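Local coordinates for protein vanadium-dependent bromoperoxidase (Corallina officinalis, PDB 1QHB) that catalyses the vanadate-dependent, peroxide-driven bromination of organic substrates as a homododecamer that binds calcium, at residues G129-L134 / A390-R395; Q140-P145 / L560-Q565; G412-N417 / D432-E437; E161-A166 / F465-A470. All coordinates share one frame; numbering follows the deposited sequence.

In the fold
Contacts 1 and 2 lie on the opposite side of the chain's centre from contact 4, and contact 3 is on the same side as contact 4. Contacts 1 and 2, centres 11 Å apart, share a loop that follows strand 123-124 and packs on helix 376-402 in contact 1 and on helix 553-574 in contact 2; their segments alternate along the chain. Contacts 3 and 4, centres 14 Å apart, meet where S415 OG of helix 407-422 lies 2.8 Å from F465 N, a probable hydrogen bond. Helix 376-402 is followed by helix 407-422 of contact 3. Contacts 1, 2 and 4 join distant parts of the sequence, whereas contact 3 is local and falls between the segments of contact 4.

Contact 1: residues G129-L134 / A390-R395; sequences GLTFDL and ALKAVR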
# COMPACT_ATOMS: atom_id res chain seq x y z
N GLY A 129 29.63 9.29 -14.21
CA GLY A 129 28.39 10.01 -14.16
C GLY A 129 27.18 9.11 -14.12
O GLY A 129 26.06 9.60 -13.96
N LEU A 130 27.37 7.78 -14.18
CA LEU A 130 26.28 6.83 -14.10
C LEU A 130 26.16 6.38 -12.67
O LEU A 130 25.20 5.72 -12.33
CB LEU A 130 26.55 5.60 -14.95
CG LEU A 130 26.70 5.86 -16.46
CD1 LEU A 130 26.88 4.52 -17.19
CD2 LEU A 130 25.49 6.53 -17.09
N THR A 131 27.11 6.68 -11.81
CA THR A 131 27.11 6.18 -10.44
C THR A 131 26.14 6.93 -9.55
O THR A 131 26.10 8.15 -9.62
CB THR A 131 28.55 6.41 -9.88
OG1 THR A 131 29.47 5.74 -10.76
CG2 THR A 131 28.66 5.78 -8.51
N PHE A 132 25.37 6.27 -8.73
CA PHE A 132 24.47 6.89 -7.78
C PHE A 132 25.23 7.26 -6.52
O PHE A 132 26.44 7.01 -6.39
CB PHE A 132 23.38 5.87 -7.38
CG PHE A 132 22.50 5.47 -8.53
CD1 PHE A 132 21.52 6.34 -9.01
CD2 PHE A 132 22.65 4.23 -9.14
CE1 PHE A 132 20.70 5.99 -10.08
CE2 PHE A 132 21.81 3.87 -10.19
CZ PHE A 132 20.85 4.72 -10.65
N ASP A 133 24.56 7.83 -5.54
CA ASP A 133 25.23 8.23 -4.32
C ASP A 133 24.13 8.18 -3.24
O ASP A 133 23.00 8.48 -3.56
CB ASP A 133 25.79 9.66 -4.33
CG ASP A 133 26.96 9.76 -3.35
OD1 ASP A 133 26.72 9.99 -2.17
OD2 ASP A 133 28.14 9.57 -3.76
N LEU A 134 24.53 7.90 -2.01
CA LEU A 134 23.66 7.84 -0.88
C LEU A 134 23.25 9.21 -0.35
O LEU A 134 22.28 9.33 0.42
CB LEU A 134 24.31 6.97 0.22
CG LEU A 134 24.57 5.50 -0.15
CD1 LEU A 134 25.03 4.73 1.08
CD2 LEU A 134 23.37 4.79 -0.78
N ALA A 390 30.38 15.89 -5.87
CA ALA A 390 30.52 16.91 -6.92
C ALA A 390 31.19 16.38 -8.18
O ALA A 390 30.81 16.73 -9.29
CB ALA A 390 31.32 18.08 -6.35
N LEU A 391 32.18 15.48 -8.01
CA LEU A 391 32.89 14.94 -9.17
C LEU A 391 31.95 14.07 -10.01
O LEU A 391 32.03 14.13 -11.25
CB LEU A 391 34.15 14.13 -8.81
CG LEU A 391 35.33 14.93 -8.27
CD1 LEU A 391 36.34 13.98 -7.62
CD2 LEU A 391 35.92 15.67 -9.46
N LYS A 392 31.06 13.33 -9.38
CA LYS A 392 30.12 12.50 -10.11
C LYS A 392 29.26 13.38 -10.99
O LYS A 392 29.12 13.06 -12.17
CB LYS A 392 29.25 11.61 -9.23
CG LYS A 392 29.97 10.39 -8.64
CD LYS A 392 29.12 9.77 -7.54
CE LYS A 392 29.95 8.86 -6.63
NZ LYS A 392 28.98 8.06 -5.80
N ALA A 393 28.81 14.52 -10.47
CA ALA A 393 28.02 15.43 -11.29
C ALA A 393 28.82 16.01 -12.44
O ALA A 393 28.32 16.07 -13.58
CB ALA A 393 27.47 16.60 -10.44
N VAL A 394 30.08 16.43 -12.19
CA VAL A 394 30.82 17.04 -13.32
C VAL A 394 31.24 15.99 -14.32
O VAL A 394 31.38 16.36 -15.51
CB VAL A 394 32.00 17.92 -12.85
CG1 VAL A 394 33.28 17.14 -12.65
CG2 VAL A 394 32.24 19.04 -13.84
N ARG A 395 31.40 14.74 -13.94
CA ARG A 395 31.73 13.70 -14.93
C ARG A 395 30.57 13.44 -15.88
O ARG A 395 30.70 13.19 -17.06
CB ARG A 395 32.17 12.39 -14.20
CG ARG A 395 33.55 12.55 -13.57
CD ARG A 395 34.66 12.28 -14.57
NE ARG A 395 35.91 12.99 -14.19
CZ ARG A 395 37.09 12.35 -14.22
NH1 ARG A 395 37.15 11.06 -14.56
NH2 ARG A 395 38.21 12.97 -13.90
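K392 reaches from helix 376-402 to D133 and F132 of the 129-134 loop, in the helical-bundle fold of the vanadium haloperoxidases; the same helix carries K398 of the vanadate site. The polar part of the contact rests on a single ammonium group. K392 NZ forms a salt bridge with D133 OD2 at 2.7 Å, meeting the oxygen on its anti side and 23° out of the carboxylate plane. It also donates to the backbone, with 2.8 Å from K392 NZ to F132 O, and the donor is tilted 27° from the carbonyl plane. The lysine chain is extended beyond CG, which is what carries NZ far enough from the helix to grip both acceptors. D133 OD1 has its own partners, the R389 side chain and E135 N, so the carboxylate is held at both oxygens and between two positive charges that would favour its ionised form.

The apolar part flanks this grip. T131 crosses the lysine chain at about a right angle, and T131 CG2 lies 3.8 Å from K392 CE, while its hydroxyl bonds to N373 of a second subunit. An alanine in place of K392 would probably leave D133 OD2 and F132 O without this donor and open a gap beside T131.

Backbone packing closes the other end. G129 CA approaches K392 O at 3.7 Å, and a beta carbon on G129 would sit tightly against R395 C. R395 directs its end away toward H478, proposed by similarity as active-site, while its CB remains 4.0 Å from G129 N.

Contact 2: residues Q140-P145 / L560-Q565; sequences QSVAMP and LLLGEQ
The amide of Q565 is the flat group of this contact, and V142 meets it at its oxygen end, without stacking on the amide: V142 CG1 comes within 3.8 Å of Q565 OE1, obliquely from outside the amide plane. Close to that plane the same oxygen accepts a hydrogen bond from a water, 3.0 Å from that water to Q565 OE1, and the water in turn accepts from the backbone at 2.8 Å from A143 N. The loop and helix 553-574 are thus joined in polar terms through a water bridge rather than directly.

Beside this bridge the contact is apolar, with L562 as its centre. L562 CG stands anti to its backbone N (chi1 177°), which carries CG toward the loop, where the two methyls part to different residues. L562 CD1 presses on V142 CG2 at 3.3 Å, closer than usual van der Waals contact, so the exact spacing deserves caution at this resolution. L562 CD2 takes the other side, lying 4.0 Å from M144 CG and equally far from M144 SD, with the methionine crossing it at about a right angle. A393 of helix 376-402 touches both V142 and L562, placing the contact where loop and two helices converge.

M144 lies about 7 Å, side chain to side chain, from K398 of the vanadate site. The chemistry is mostly apolar packing with one water bridging A143 N and Q565 OE1 at its edge; the fit is probably governed by the hydrocarbon contacts.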
# COMPACT_ATOMS: atom_id res chain seq x y z
N GLN A 140 22.89 13.15 -12.26
CA GLN A 140 22.23 13.57 -13.48
C GLN A 140 21.07 14.53 -13.29
O GLN A 140 20.34 14.88 -14.21
CB GLN A 140 21.77 12.30 -14.24
CG GLN A 140 22.83 11.27 -14.37
CD GLN A 140 22.52 10.14 -15.37
OE1 GLN A 140 21.45 10.20 -15.97
NE2 GLN A 140 23.43 9.15 -15.45
N SER A 141 20.85 14.93 -12.03
CA SER A 141 19.67 15.76 -11.75
C SER A 141 20.01 17.23 -11.90
O SER A 141 19.09 18.02 -11.90
CB SER A 141 19.11 15.46 -10.35
OG SER A 141 20.00 15.93 -9.34
N VAL A 142 21.28 17.57 -12.02
CA VAL A 142 21.68 18.98 -12.12
C VAL A 142 22.30 19.19 -13.50
O VAL A 142 22.47 18.21 -14.23
CB VAL A 142 22.63 19.41 -11.00
CG1 VAL A 142 21.94 19.42 -9.62
CG2 VAL A 142 23.84 18.50 -10.96
N ALA A 143 22.49 20.46 -13.88
CA ALA A 143 22.98 20.77 -15.22
C ALA A 143 23.95 21.93 -15.31
O ALA A 143 23.91 22.88 -14.51
CB ALA A 143 21.73 21.24 -16.01
N MET A 144 24.74 21.94 -16.34
CA MET A 144 25.61 23.09 -16.67
C MET A 144 25.08 23.59 -18.02
O MET A 144 24.55 22.80 -18.81
CB MET A 144 27.06 22.68 -16.78
CG MET A 144 27.74 22.36 -15.45
SD MET A 144 29.43 21.73 -15.69
CE MET A 144 30.21 23.12 -16.49
N PRO A 145 25.03 24.86 -18.27
CA PRO A 145 24.52 25.38 -19.54
C PRO A 145 25.45 25.05 -20.69
O PRO A 145 26.60 24.65 -20.52
CB PRO A 145 24.44 26.88 -19.28
CG PRO A 145 25.47 27.17 -18.23
CD PRO A 145 25.54 25.93 -17.36
N LEU A 560 32.05 26.02 -10.77
CA LEU A 560 31.96 26.55 -9.41
C LEU A 560 30.46 26.60 -9.04
O LEU A 560 30.14 26.13 -7.95
CB LEU A 560 32.58 27.96 -9.33
CG LEU A 560 34.13 27.88 -9.42
CD1 LEU A 560 34.72 29.24 -9.77
CD2 LEU A 560 34.65 27.40 -8.08
N LEU A 561 29.60 27.12 -9.92
CA LEU A 561 28.19 27.14 -9.55
C LEU A 561 27.60 25.73 -9.34
O LEU A 561 26.79 25.56 -8.42
CB LEU A 561 27.34 27.84 -10.63
CG LEU A 561 27.76 29.27 -10.96
CD1 LEU A 561 26.73 29.89 -11.93
CD2 LEU A 561 27.86 30.11 -9.72
N LEU A 562 28.04 24.76 -10.13
CA LEU A 562 27.50 23.40 -9.99
C LEU A 562 27.91 22.79 -8.66
O LEU A 562 27.03 22.15 -8.01
CB LEU A 562 27.95 22.51 -11.14
CG LEU A 562 27.57 21.04 -11.16
CD1 LEU A 562 26.08 20.93 -11.47
CD2 LEU A 562 28.34 20.17 -12.16
N GLY A 563 29.15 23.03 -8.21
CA GLY A 563 29.59 22.42 -6.97
C GLY A 563 28.87 23.05 -5.80
O GLY A 563 28.64 22.42 -4.75
N GLU A 564 28.58 24.33 -5.93
CA GLU A 564 27.83 25.05 -4.90
C GLU A 564 26.47 24.37 -4.70
O GLU A 564 26.04 24.18 -3.56
CB GLU A 564 27.56 26.49 -5.33
CG GLU A 564 26.76 27.27 -4.28
CD GLU A 564 26.59 28.72 -4.66
OE1 GLU A 564 26.08 29.00 -5.76
OE2 GLU A 564 26.96 29.60 -3.86
N GLN A 565 25.76 24.03 -5.79
CA GLN A 565 24.46 23.37 -5.69
C GLN A 565 24.55 22.00 -5.02
O GLN A 565 23.61 21.52 -4.36
CB GLN A 565 23.85 23.10 -7.09
CG GLN A 565 23.43 24.34 -7.87
CD GLN A 565 23.13 24.08 -9.34
OE1 GLN A 565 22.34 23.23 -9.73
NE2 GLN A 565 23.77 24.88 -10.23
O HOH W 1 21.27 22.59 -12.47

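Contact 3: residues G412-N417 / D432-E437; sequences GLISVN and DVLVEE
Two torsions bring N417 and D432 together: N417 CG stands anti to its backbone N (chi1 170°), pointing the amide across to the second helix, whereas D432 CG lies beside its own backbone N and swings the carboxylate back from a bond that starts away from the contact. The resulting hydrogen bond runs from N417 ND2 to D432 OD1 at 2.9 Å and is nearly straight, with an N-H...O angle of 169°. D432 OD1 sits in the amide plane of N417, but the two flat groups are twisted well apart. N417 ND2 also donates to F428 O in the connecting loop, its stronger partner, so ND2 has two acceptors, which would restrain the amide's rotation.

The other amide atom is in apolar company, with N417 OD1 3.4 Å from V435 CG2. Beyond it the side-chain packing is between hydrocarbon groups. I414 CG2 meets V435 CG2 at 4.0 Å as the two side chains slide past each other in opposite directions. I414 CD1 meets L434 CG at 3.9 Å, crossing the leucine at about a right angle. L155 of helix 153-167 also touches L434.

The segments of the two helices cross at 82°, with axes 9.7 Å apart, a near-perpendicular helix crossing away from the annotated sites. Its chemistry implies a division of labour: branched aliphatics fill the interior, and an amide-carboxylate bond closes the solvent side, where D432 is exposed.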
# COMPACT_ATOMS: atom_id res chain seq x y z
N GLY A 412 45.54 23.50 -31.52
CA GLY A 412 45.88 22.62 -32.64
C GLY A 412 45.11 23.08 -33.89
O GLY A 412 45.65 23.05 -35.02
N LEU A 413 43.82 23.42 -33.76
CA LEU A 413 43.01 23.81 -34.90
C LEU A 413 43.49 25.12 -35.48
O LEU A 413 43.49 25.35 -36.68
CB LEU A 413 41.52 23.97 -34.51
CG LEU A 413 40.76 22.70 -34.06
CD1 LEU A 413 39.34 23.07 -33.65
CD2 LEU A 413 40.78 21.64 -35.15
N ILE A 414 43.83 26.05 -34.63
CA ILE A 414 44.36 27.36 -34.99
C ILE A 414 45.71 27.19 -35.68
O ILE A 414 45.90 27.80 -36.72
CB ILE A 414 44.57 28.16 -33.69
CG1 ILE A 414 43.19 28.53 -33.12
CG2 ILE A 414 45.48 29.35 -33.92
CD1 ILE A 414 43.23 29.24 -31.78
N SER A 415 46.63 26.37 -35.13
CA SER A 415 47.92 26.24 -35.78
C SER A 415 47.81 25.69 -37.19
O SER A 415 48.38 26.22 -38.16
CB SER A 415 48.86 25.35 -34.94
OG SER A 415 50.18 25.66 -35.44
N VAL A 416 47.04 24.60 -37.36
CA VAL A 416 46.84 24.00 -38.68
C VAL A 416 46.19 24.97 -39.65
O VAL A 416 46.66 25.08 -40.78
CB VAL A 416 46.01 22.72 -38.54
CG1 VAL A 416 45.51 22.18 -39.88
CG2 VAL A 416 46.86 21.70 -37.81
N ASN A 417 45.10 25.66 -39.26
CA ASN A 417 44.46 26.61 -40.18
C ASN A 417 45.37 27.76 -40.62
O ASN A 417 45.36 28.20 -41.79
CB ASN A 417 43.25 27.20 -39.46
CG ASN A 417 42.53 28.37 -40.08
OD1 ASN A 417 42.95 29.53 -40.12
ND2 ASN A 417 41.33 28.14 -40.59
N ASP A 432 38.34 30.44 -38.95
CA ASP A 432 39.02 31.54 -39.65
C ASP A 432 38.95 32.84 -38.86
O ASP A 432 39.85 33.67 -38.78
CB ASP A 432 38.30 31.81 -40.99
CG ASP A 432 38.75 30.90 -42.11
OD1 ASP A 432 39.65 30.06 -41.94
OD2 ASP A 432 38.17 31.04 -43.21
N VAL A 433 37.78 33.10 -38.28
CA VAL A 433 37.59 34.33 -37.51
C VAL A 433 38.37 34.28 -36.21
O VAL A 433 38.93 35.28 -35.80
CB VAL A 433 36.11 34.55 -37.29
CG1 VAL A 433 35.83 35.75 -36.38
CG2 VAL A 433 35.43 34.74 -38.64
N LEU A 434 38.45 33.11 -35.59
CA LEU A 434 39.23 32.95 -34.36
C LEU A 434 40.69 33.27 -34.68
O LEU A 434 41.32 34.10 -34.01
CB LEU A 434 38.99 31.53 -33.86
CG LEU A 434 39.79 30.92 -32.72
CD1 LEU A 434 39.69 31.68 -31.42
CD2 LEU A 434 39.31 29.49 -32.47
N VAL A 435 41.21 32.73 -35.79
CA VAL A 435 42.60 33.02 -36.18
C VAL A 435 42.78 34.49 -36.53
O VAL A 435 43.74 35.11 -36.05
CB VAL A 435 43.05 32.12 -37.34
CG1 VAL A 435 44.38 32.53 -37.94
CG2 VAL A 435 43.10 30.68 -36.88
N GLU A 436 41.86 35.09 -37.29
CA GLU A 436 42.06 36.48 -37.67
C GLU A 436 42.12 37.42 -36.48
O GLU A 436 42.96 38.32 -36.42
CB GLU A 436 40.94 36.90 -38.63
CG GLU A 436 40.99 38.36 -39.02
CD GLU A 436 39.67 38.77 -39.66
OE1 GLU A 436 39.31 38.17 -40.69
OE2 GLU A 436 39.00 39.67 -39.12
N GLU A 437 41.19 37.27 -35.53
CA GLU A 437 41.16 38.15 -34.38
C GLU A 437 42.30 37.98 -33.39
O GLU A 437 42.48 38.93 -32.64
CB GLU A 437 39.88 37.91 -33.56
CG GLU A 437 38.65 37.88 -34.43
CD GLU A 437 37.86 39.17 -34.40
OE1 GLU A 437 38.38 40.19 -33.90
OE2 GLU A 437 36.71 39.08 -34.87

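Contact 4: residues E161-A166 / F465-A470; sequences ELYLMA and FLLPMA
Y163 points its ring from helix 153-167 at the 465-470 segment, with L467 laid over one face and carbonyl oxygens at the edge. L467 CD1 sits 4.2 Å from the ring centroid and 25° off the normal, a CH-pi contact displaced toward the rim, the two side chains crossing obliquely. At the tip the phenol donates: Y163 OH to F465 O is 2.7 Å, the C=O...donor angle of 169° placing the hydroxyl almost along the C=O axis. L466 O also lies near the ring plane, 3.7 Å from Y163 CE1, and it accepts a hydrogen bond from N449.

The leucine branch has a second role on the helix. L467 CG stands anti to its backbone N (chi1 171°), carrying CD1 over the helix surface, where it lies 3.5 Å from L162 O and 4.1 Å from L162 CB. Further along, A166 CB packs on the proline ring, 3.9 Å from P468 CD.

A phenylalanine at Y163 would probably leave F465 O without its hydroxyl donor and the loop backbone less firmly set at that point. The ring also touches I414 of helix 407-422 and L442 of helix 439-456; the adjacent L162 lies about 6 Å from H551 of the vanadate site, side chain to side chain. The chemistry implies that a buried backbone carbonyl gets its partner from a tyrosine whose ring is probably steadied by the leucine methyl on its face and by the hydroxyl bond.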
# COMPACT_ATOMS: atom_id res chain seq x y z
N GLU A 161 42.88 35.02 -23.87
CA GLU A 161 43.33 35.03 -22.48
C GLU A 161 44.24 33.88 -22.15
O GLU A 161 45.22 34.09 -21.39
CB GLU A 161 42.10 35.04 -21.56
CG GLU A 161 42.44 34.87 -20.08
CD GLU A 161 41.19 34.97 -19.24
OE1 GLU A 161 40.33 34.10 -19.47
OE2 GLU A 161 41.13 35.89 -18.39
N LEU A 162 44.03 32.69 -22.68
CA LEU A 162 44.91 31.55 -22.38
C LEU A 162 46.26 31.67 -23.04
O LEU A 162 47.26 31.14 -22.47
CB LEU A 162 44.30 30.21 -22.87
CG LEU A 162 42.99 29.76 -22.25
CD1 LEU A 162 42.49 28.46 -22.83
CD2 LEU A 162 43.14 29.65 -20.74
N TYR A 163 46.32 32.21 -24.26
CA TYR A 163 47.64 32.37 -24.91
C TYR A 163 48.46 33.41 -24.14
O TYR A 163 49.66 33.25 -23.90
CB TYR A 163 47.47 32.88 -26.34
CG TYR A 163 47.30 31.79 -27.40
CD1 TYR A 163 48.35 30.99 -27.78
CD2 TYR A 163 46.11 31.67 -28.08
CE1 TYR A 163 48.23 30.01 -28.75
CE2 TYR A 163 45.95 30.72 -29.07
CZ TYR A 163 47.00 29.89 -29.37
OH TYR A 163 46.81 28.94 -30.35
N LEU A 164 47.86 34.46 -23.65
CA LEU A 164 48.57 35.49 -22.89
C LEU A 164 49.01 34.97 -21.53
O LEU A 164 50.10 35.33 -21.06
CB LEU A 164 47.74 36.76 -22.74
CG LEU A 164 47.58 37.47 -24.09
CD1 LEU A 164 46.37 38.36 -24.06
CD2 LEU A 164 48.85 38.29 -24.42
N MET A 165 48.22 34.04 -20.94
CA MET A 165 48.64 33.47 -19.68
C MET A 165 49.86 32.60 -19.94
O MET A 165 50.73 32.56 -19.10
CB MET A 165 47.60 32.57 -19.05
CG MET A 165 46.44 33.35 -18.45
SD MET A 165 45.15 32.14 -18.07
CE MET A 165 44.17 33.14 -16.94
N ALA A 166 49.86 31.88 -21.07
CA ALA A 166 51.02 31.04 -21.39
C ALA A 166 52.25 31.92 -21.66
O ALA A 166 53.34 31.53 -21.24
CB ALA A 166 50.67 30.24 -22.61
N PHE A 465 51.68 27.58 -33.98
CA PHE A 465 50.85 28.53 -33.24
C PHE A 465 50.16 27.81 -32.08
O PHE A 465 49.19 28.31 -31.53
CB PHE A 465 49.84 29.24 -34.15
CG PHE A 465 50.56 29.91 -35.32
CD1 PHE A 465 51.11 31.18 -35.18
CD2 PHE A 465 50.66 29.27 -36.54
CE1 PHE A 465 51.75 31.78 -36.24
CE2 PHE A 465 51.30 29.88 -37.61
CZ PHE A 465 51.88 31.12 -37.46
N LEU A 466 50.61 26.61 -31.69
CA LEU A 466 50.05 25.85 -30.62
C LEU A 466 50.08 26.59 -29.28
O LEU A 466 50.93 27.45 -29.02
CB LEU A 466 50.84 24.56 -30.48
CG LEU A 466 50.80 23.70 -31.76
CD1 LEU A 466 51.93 22.69 -31.64
CD2 LEU A 466 49.44 23.07 -31.97
N LEU A 467 49.13 26.23 -28.40
CA LEU A 467 49.11 26.86 -27.07
C LEU A 467 50.15 26.13 -26.23
O LEU A 467 50.10 24.91 -26.02
CB LEU A 467 47.68 26.71 -26.51
CG LEU A 467 47.50 27.10 -25.04
CD1 LEU A 467 47.49 28.60 -24.85
CD2 LEU A 467 46.15 26.61 -24.50
N PRO A 468 51.15 26.83 -25.71
CA PRO A 468 52.18 26.24 -24.88
C PRO A 468 51.54 25.65 -23.63
O PRO A 468 50.80 26.34 -22.95
CB PRO A 468 53.18 27.36 -24.62
CG PRO A 468 52.88 28.43 -25.64
CD PRO A 468 51.38 28.30 -25.88
N MET A 469 51.84 24.38 -23.31
CA MET A 469 51.28 23.77 -22.12
C MET A 469 52.22 23.87 -20.94
O MET A 469 53.41 23.76 -21.09
CB MET A 469 50.91 22.30 -22.39
CG MET A 469 49.95 22.16 -23.57
SD MET A 469 48.40 23.08 -23.25
CE MET A 469 47.79 21.89 -22.15
N ALA A 470 51.74 24.03 -19.70
CA ALA A 470 52.66 24.01 -18.57
C ALA A 470 53.00 22.57 -18.20
O ALA A 470 54.01 22.34 -17.50
CB ALA A 470 52.17 24.69 -17.32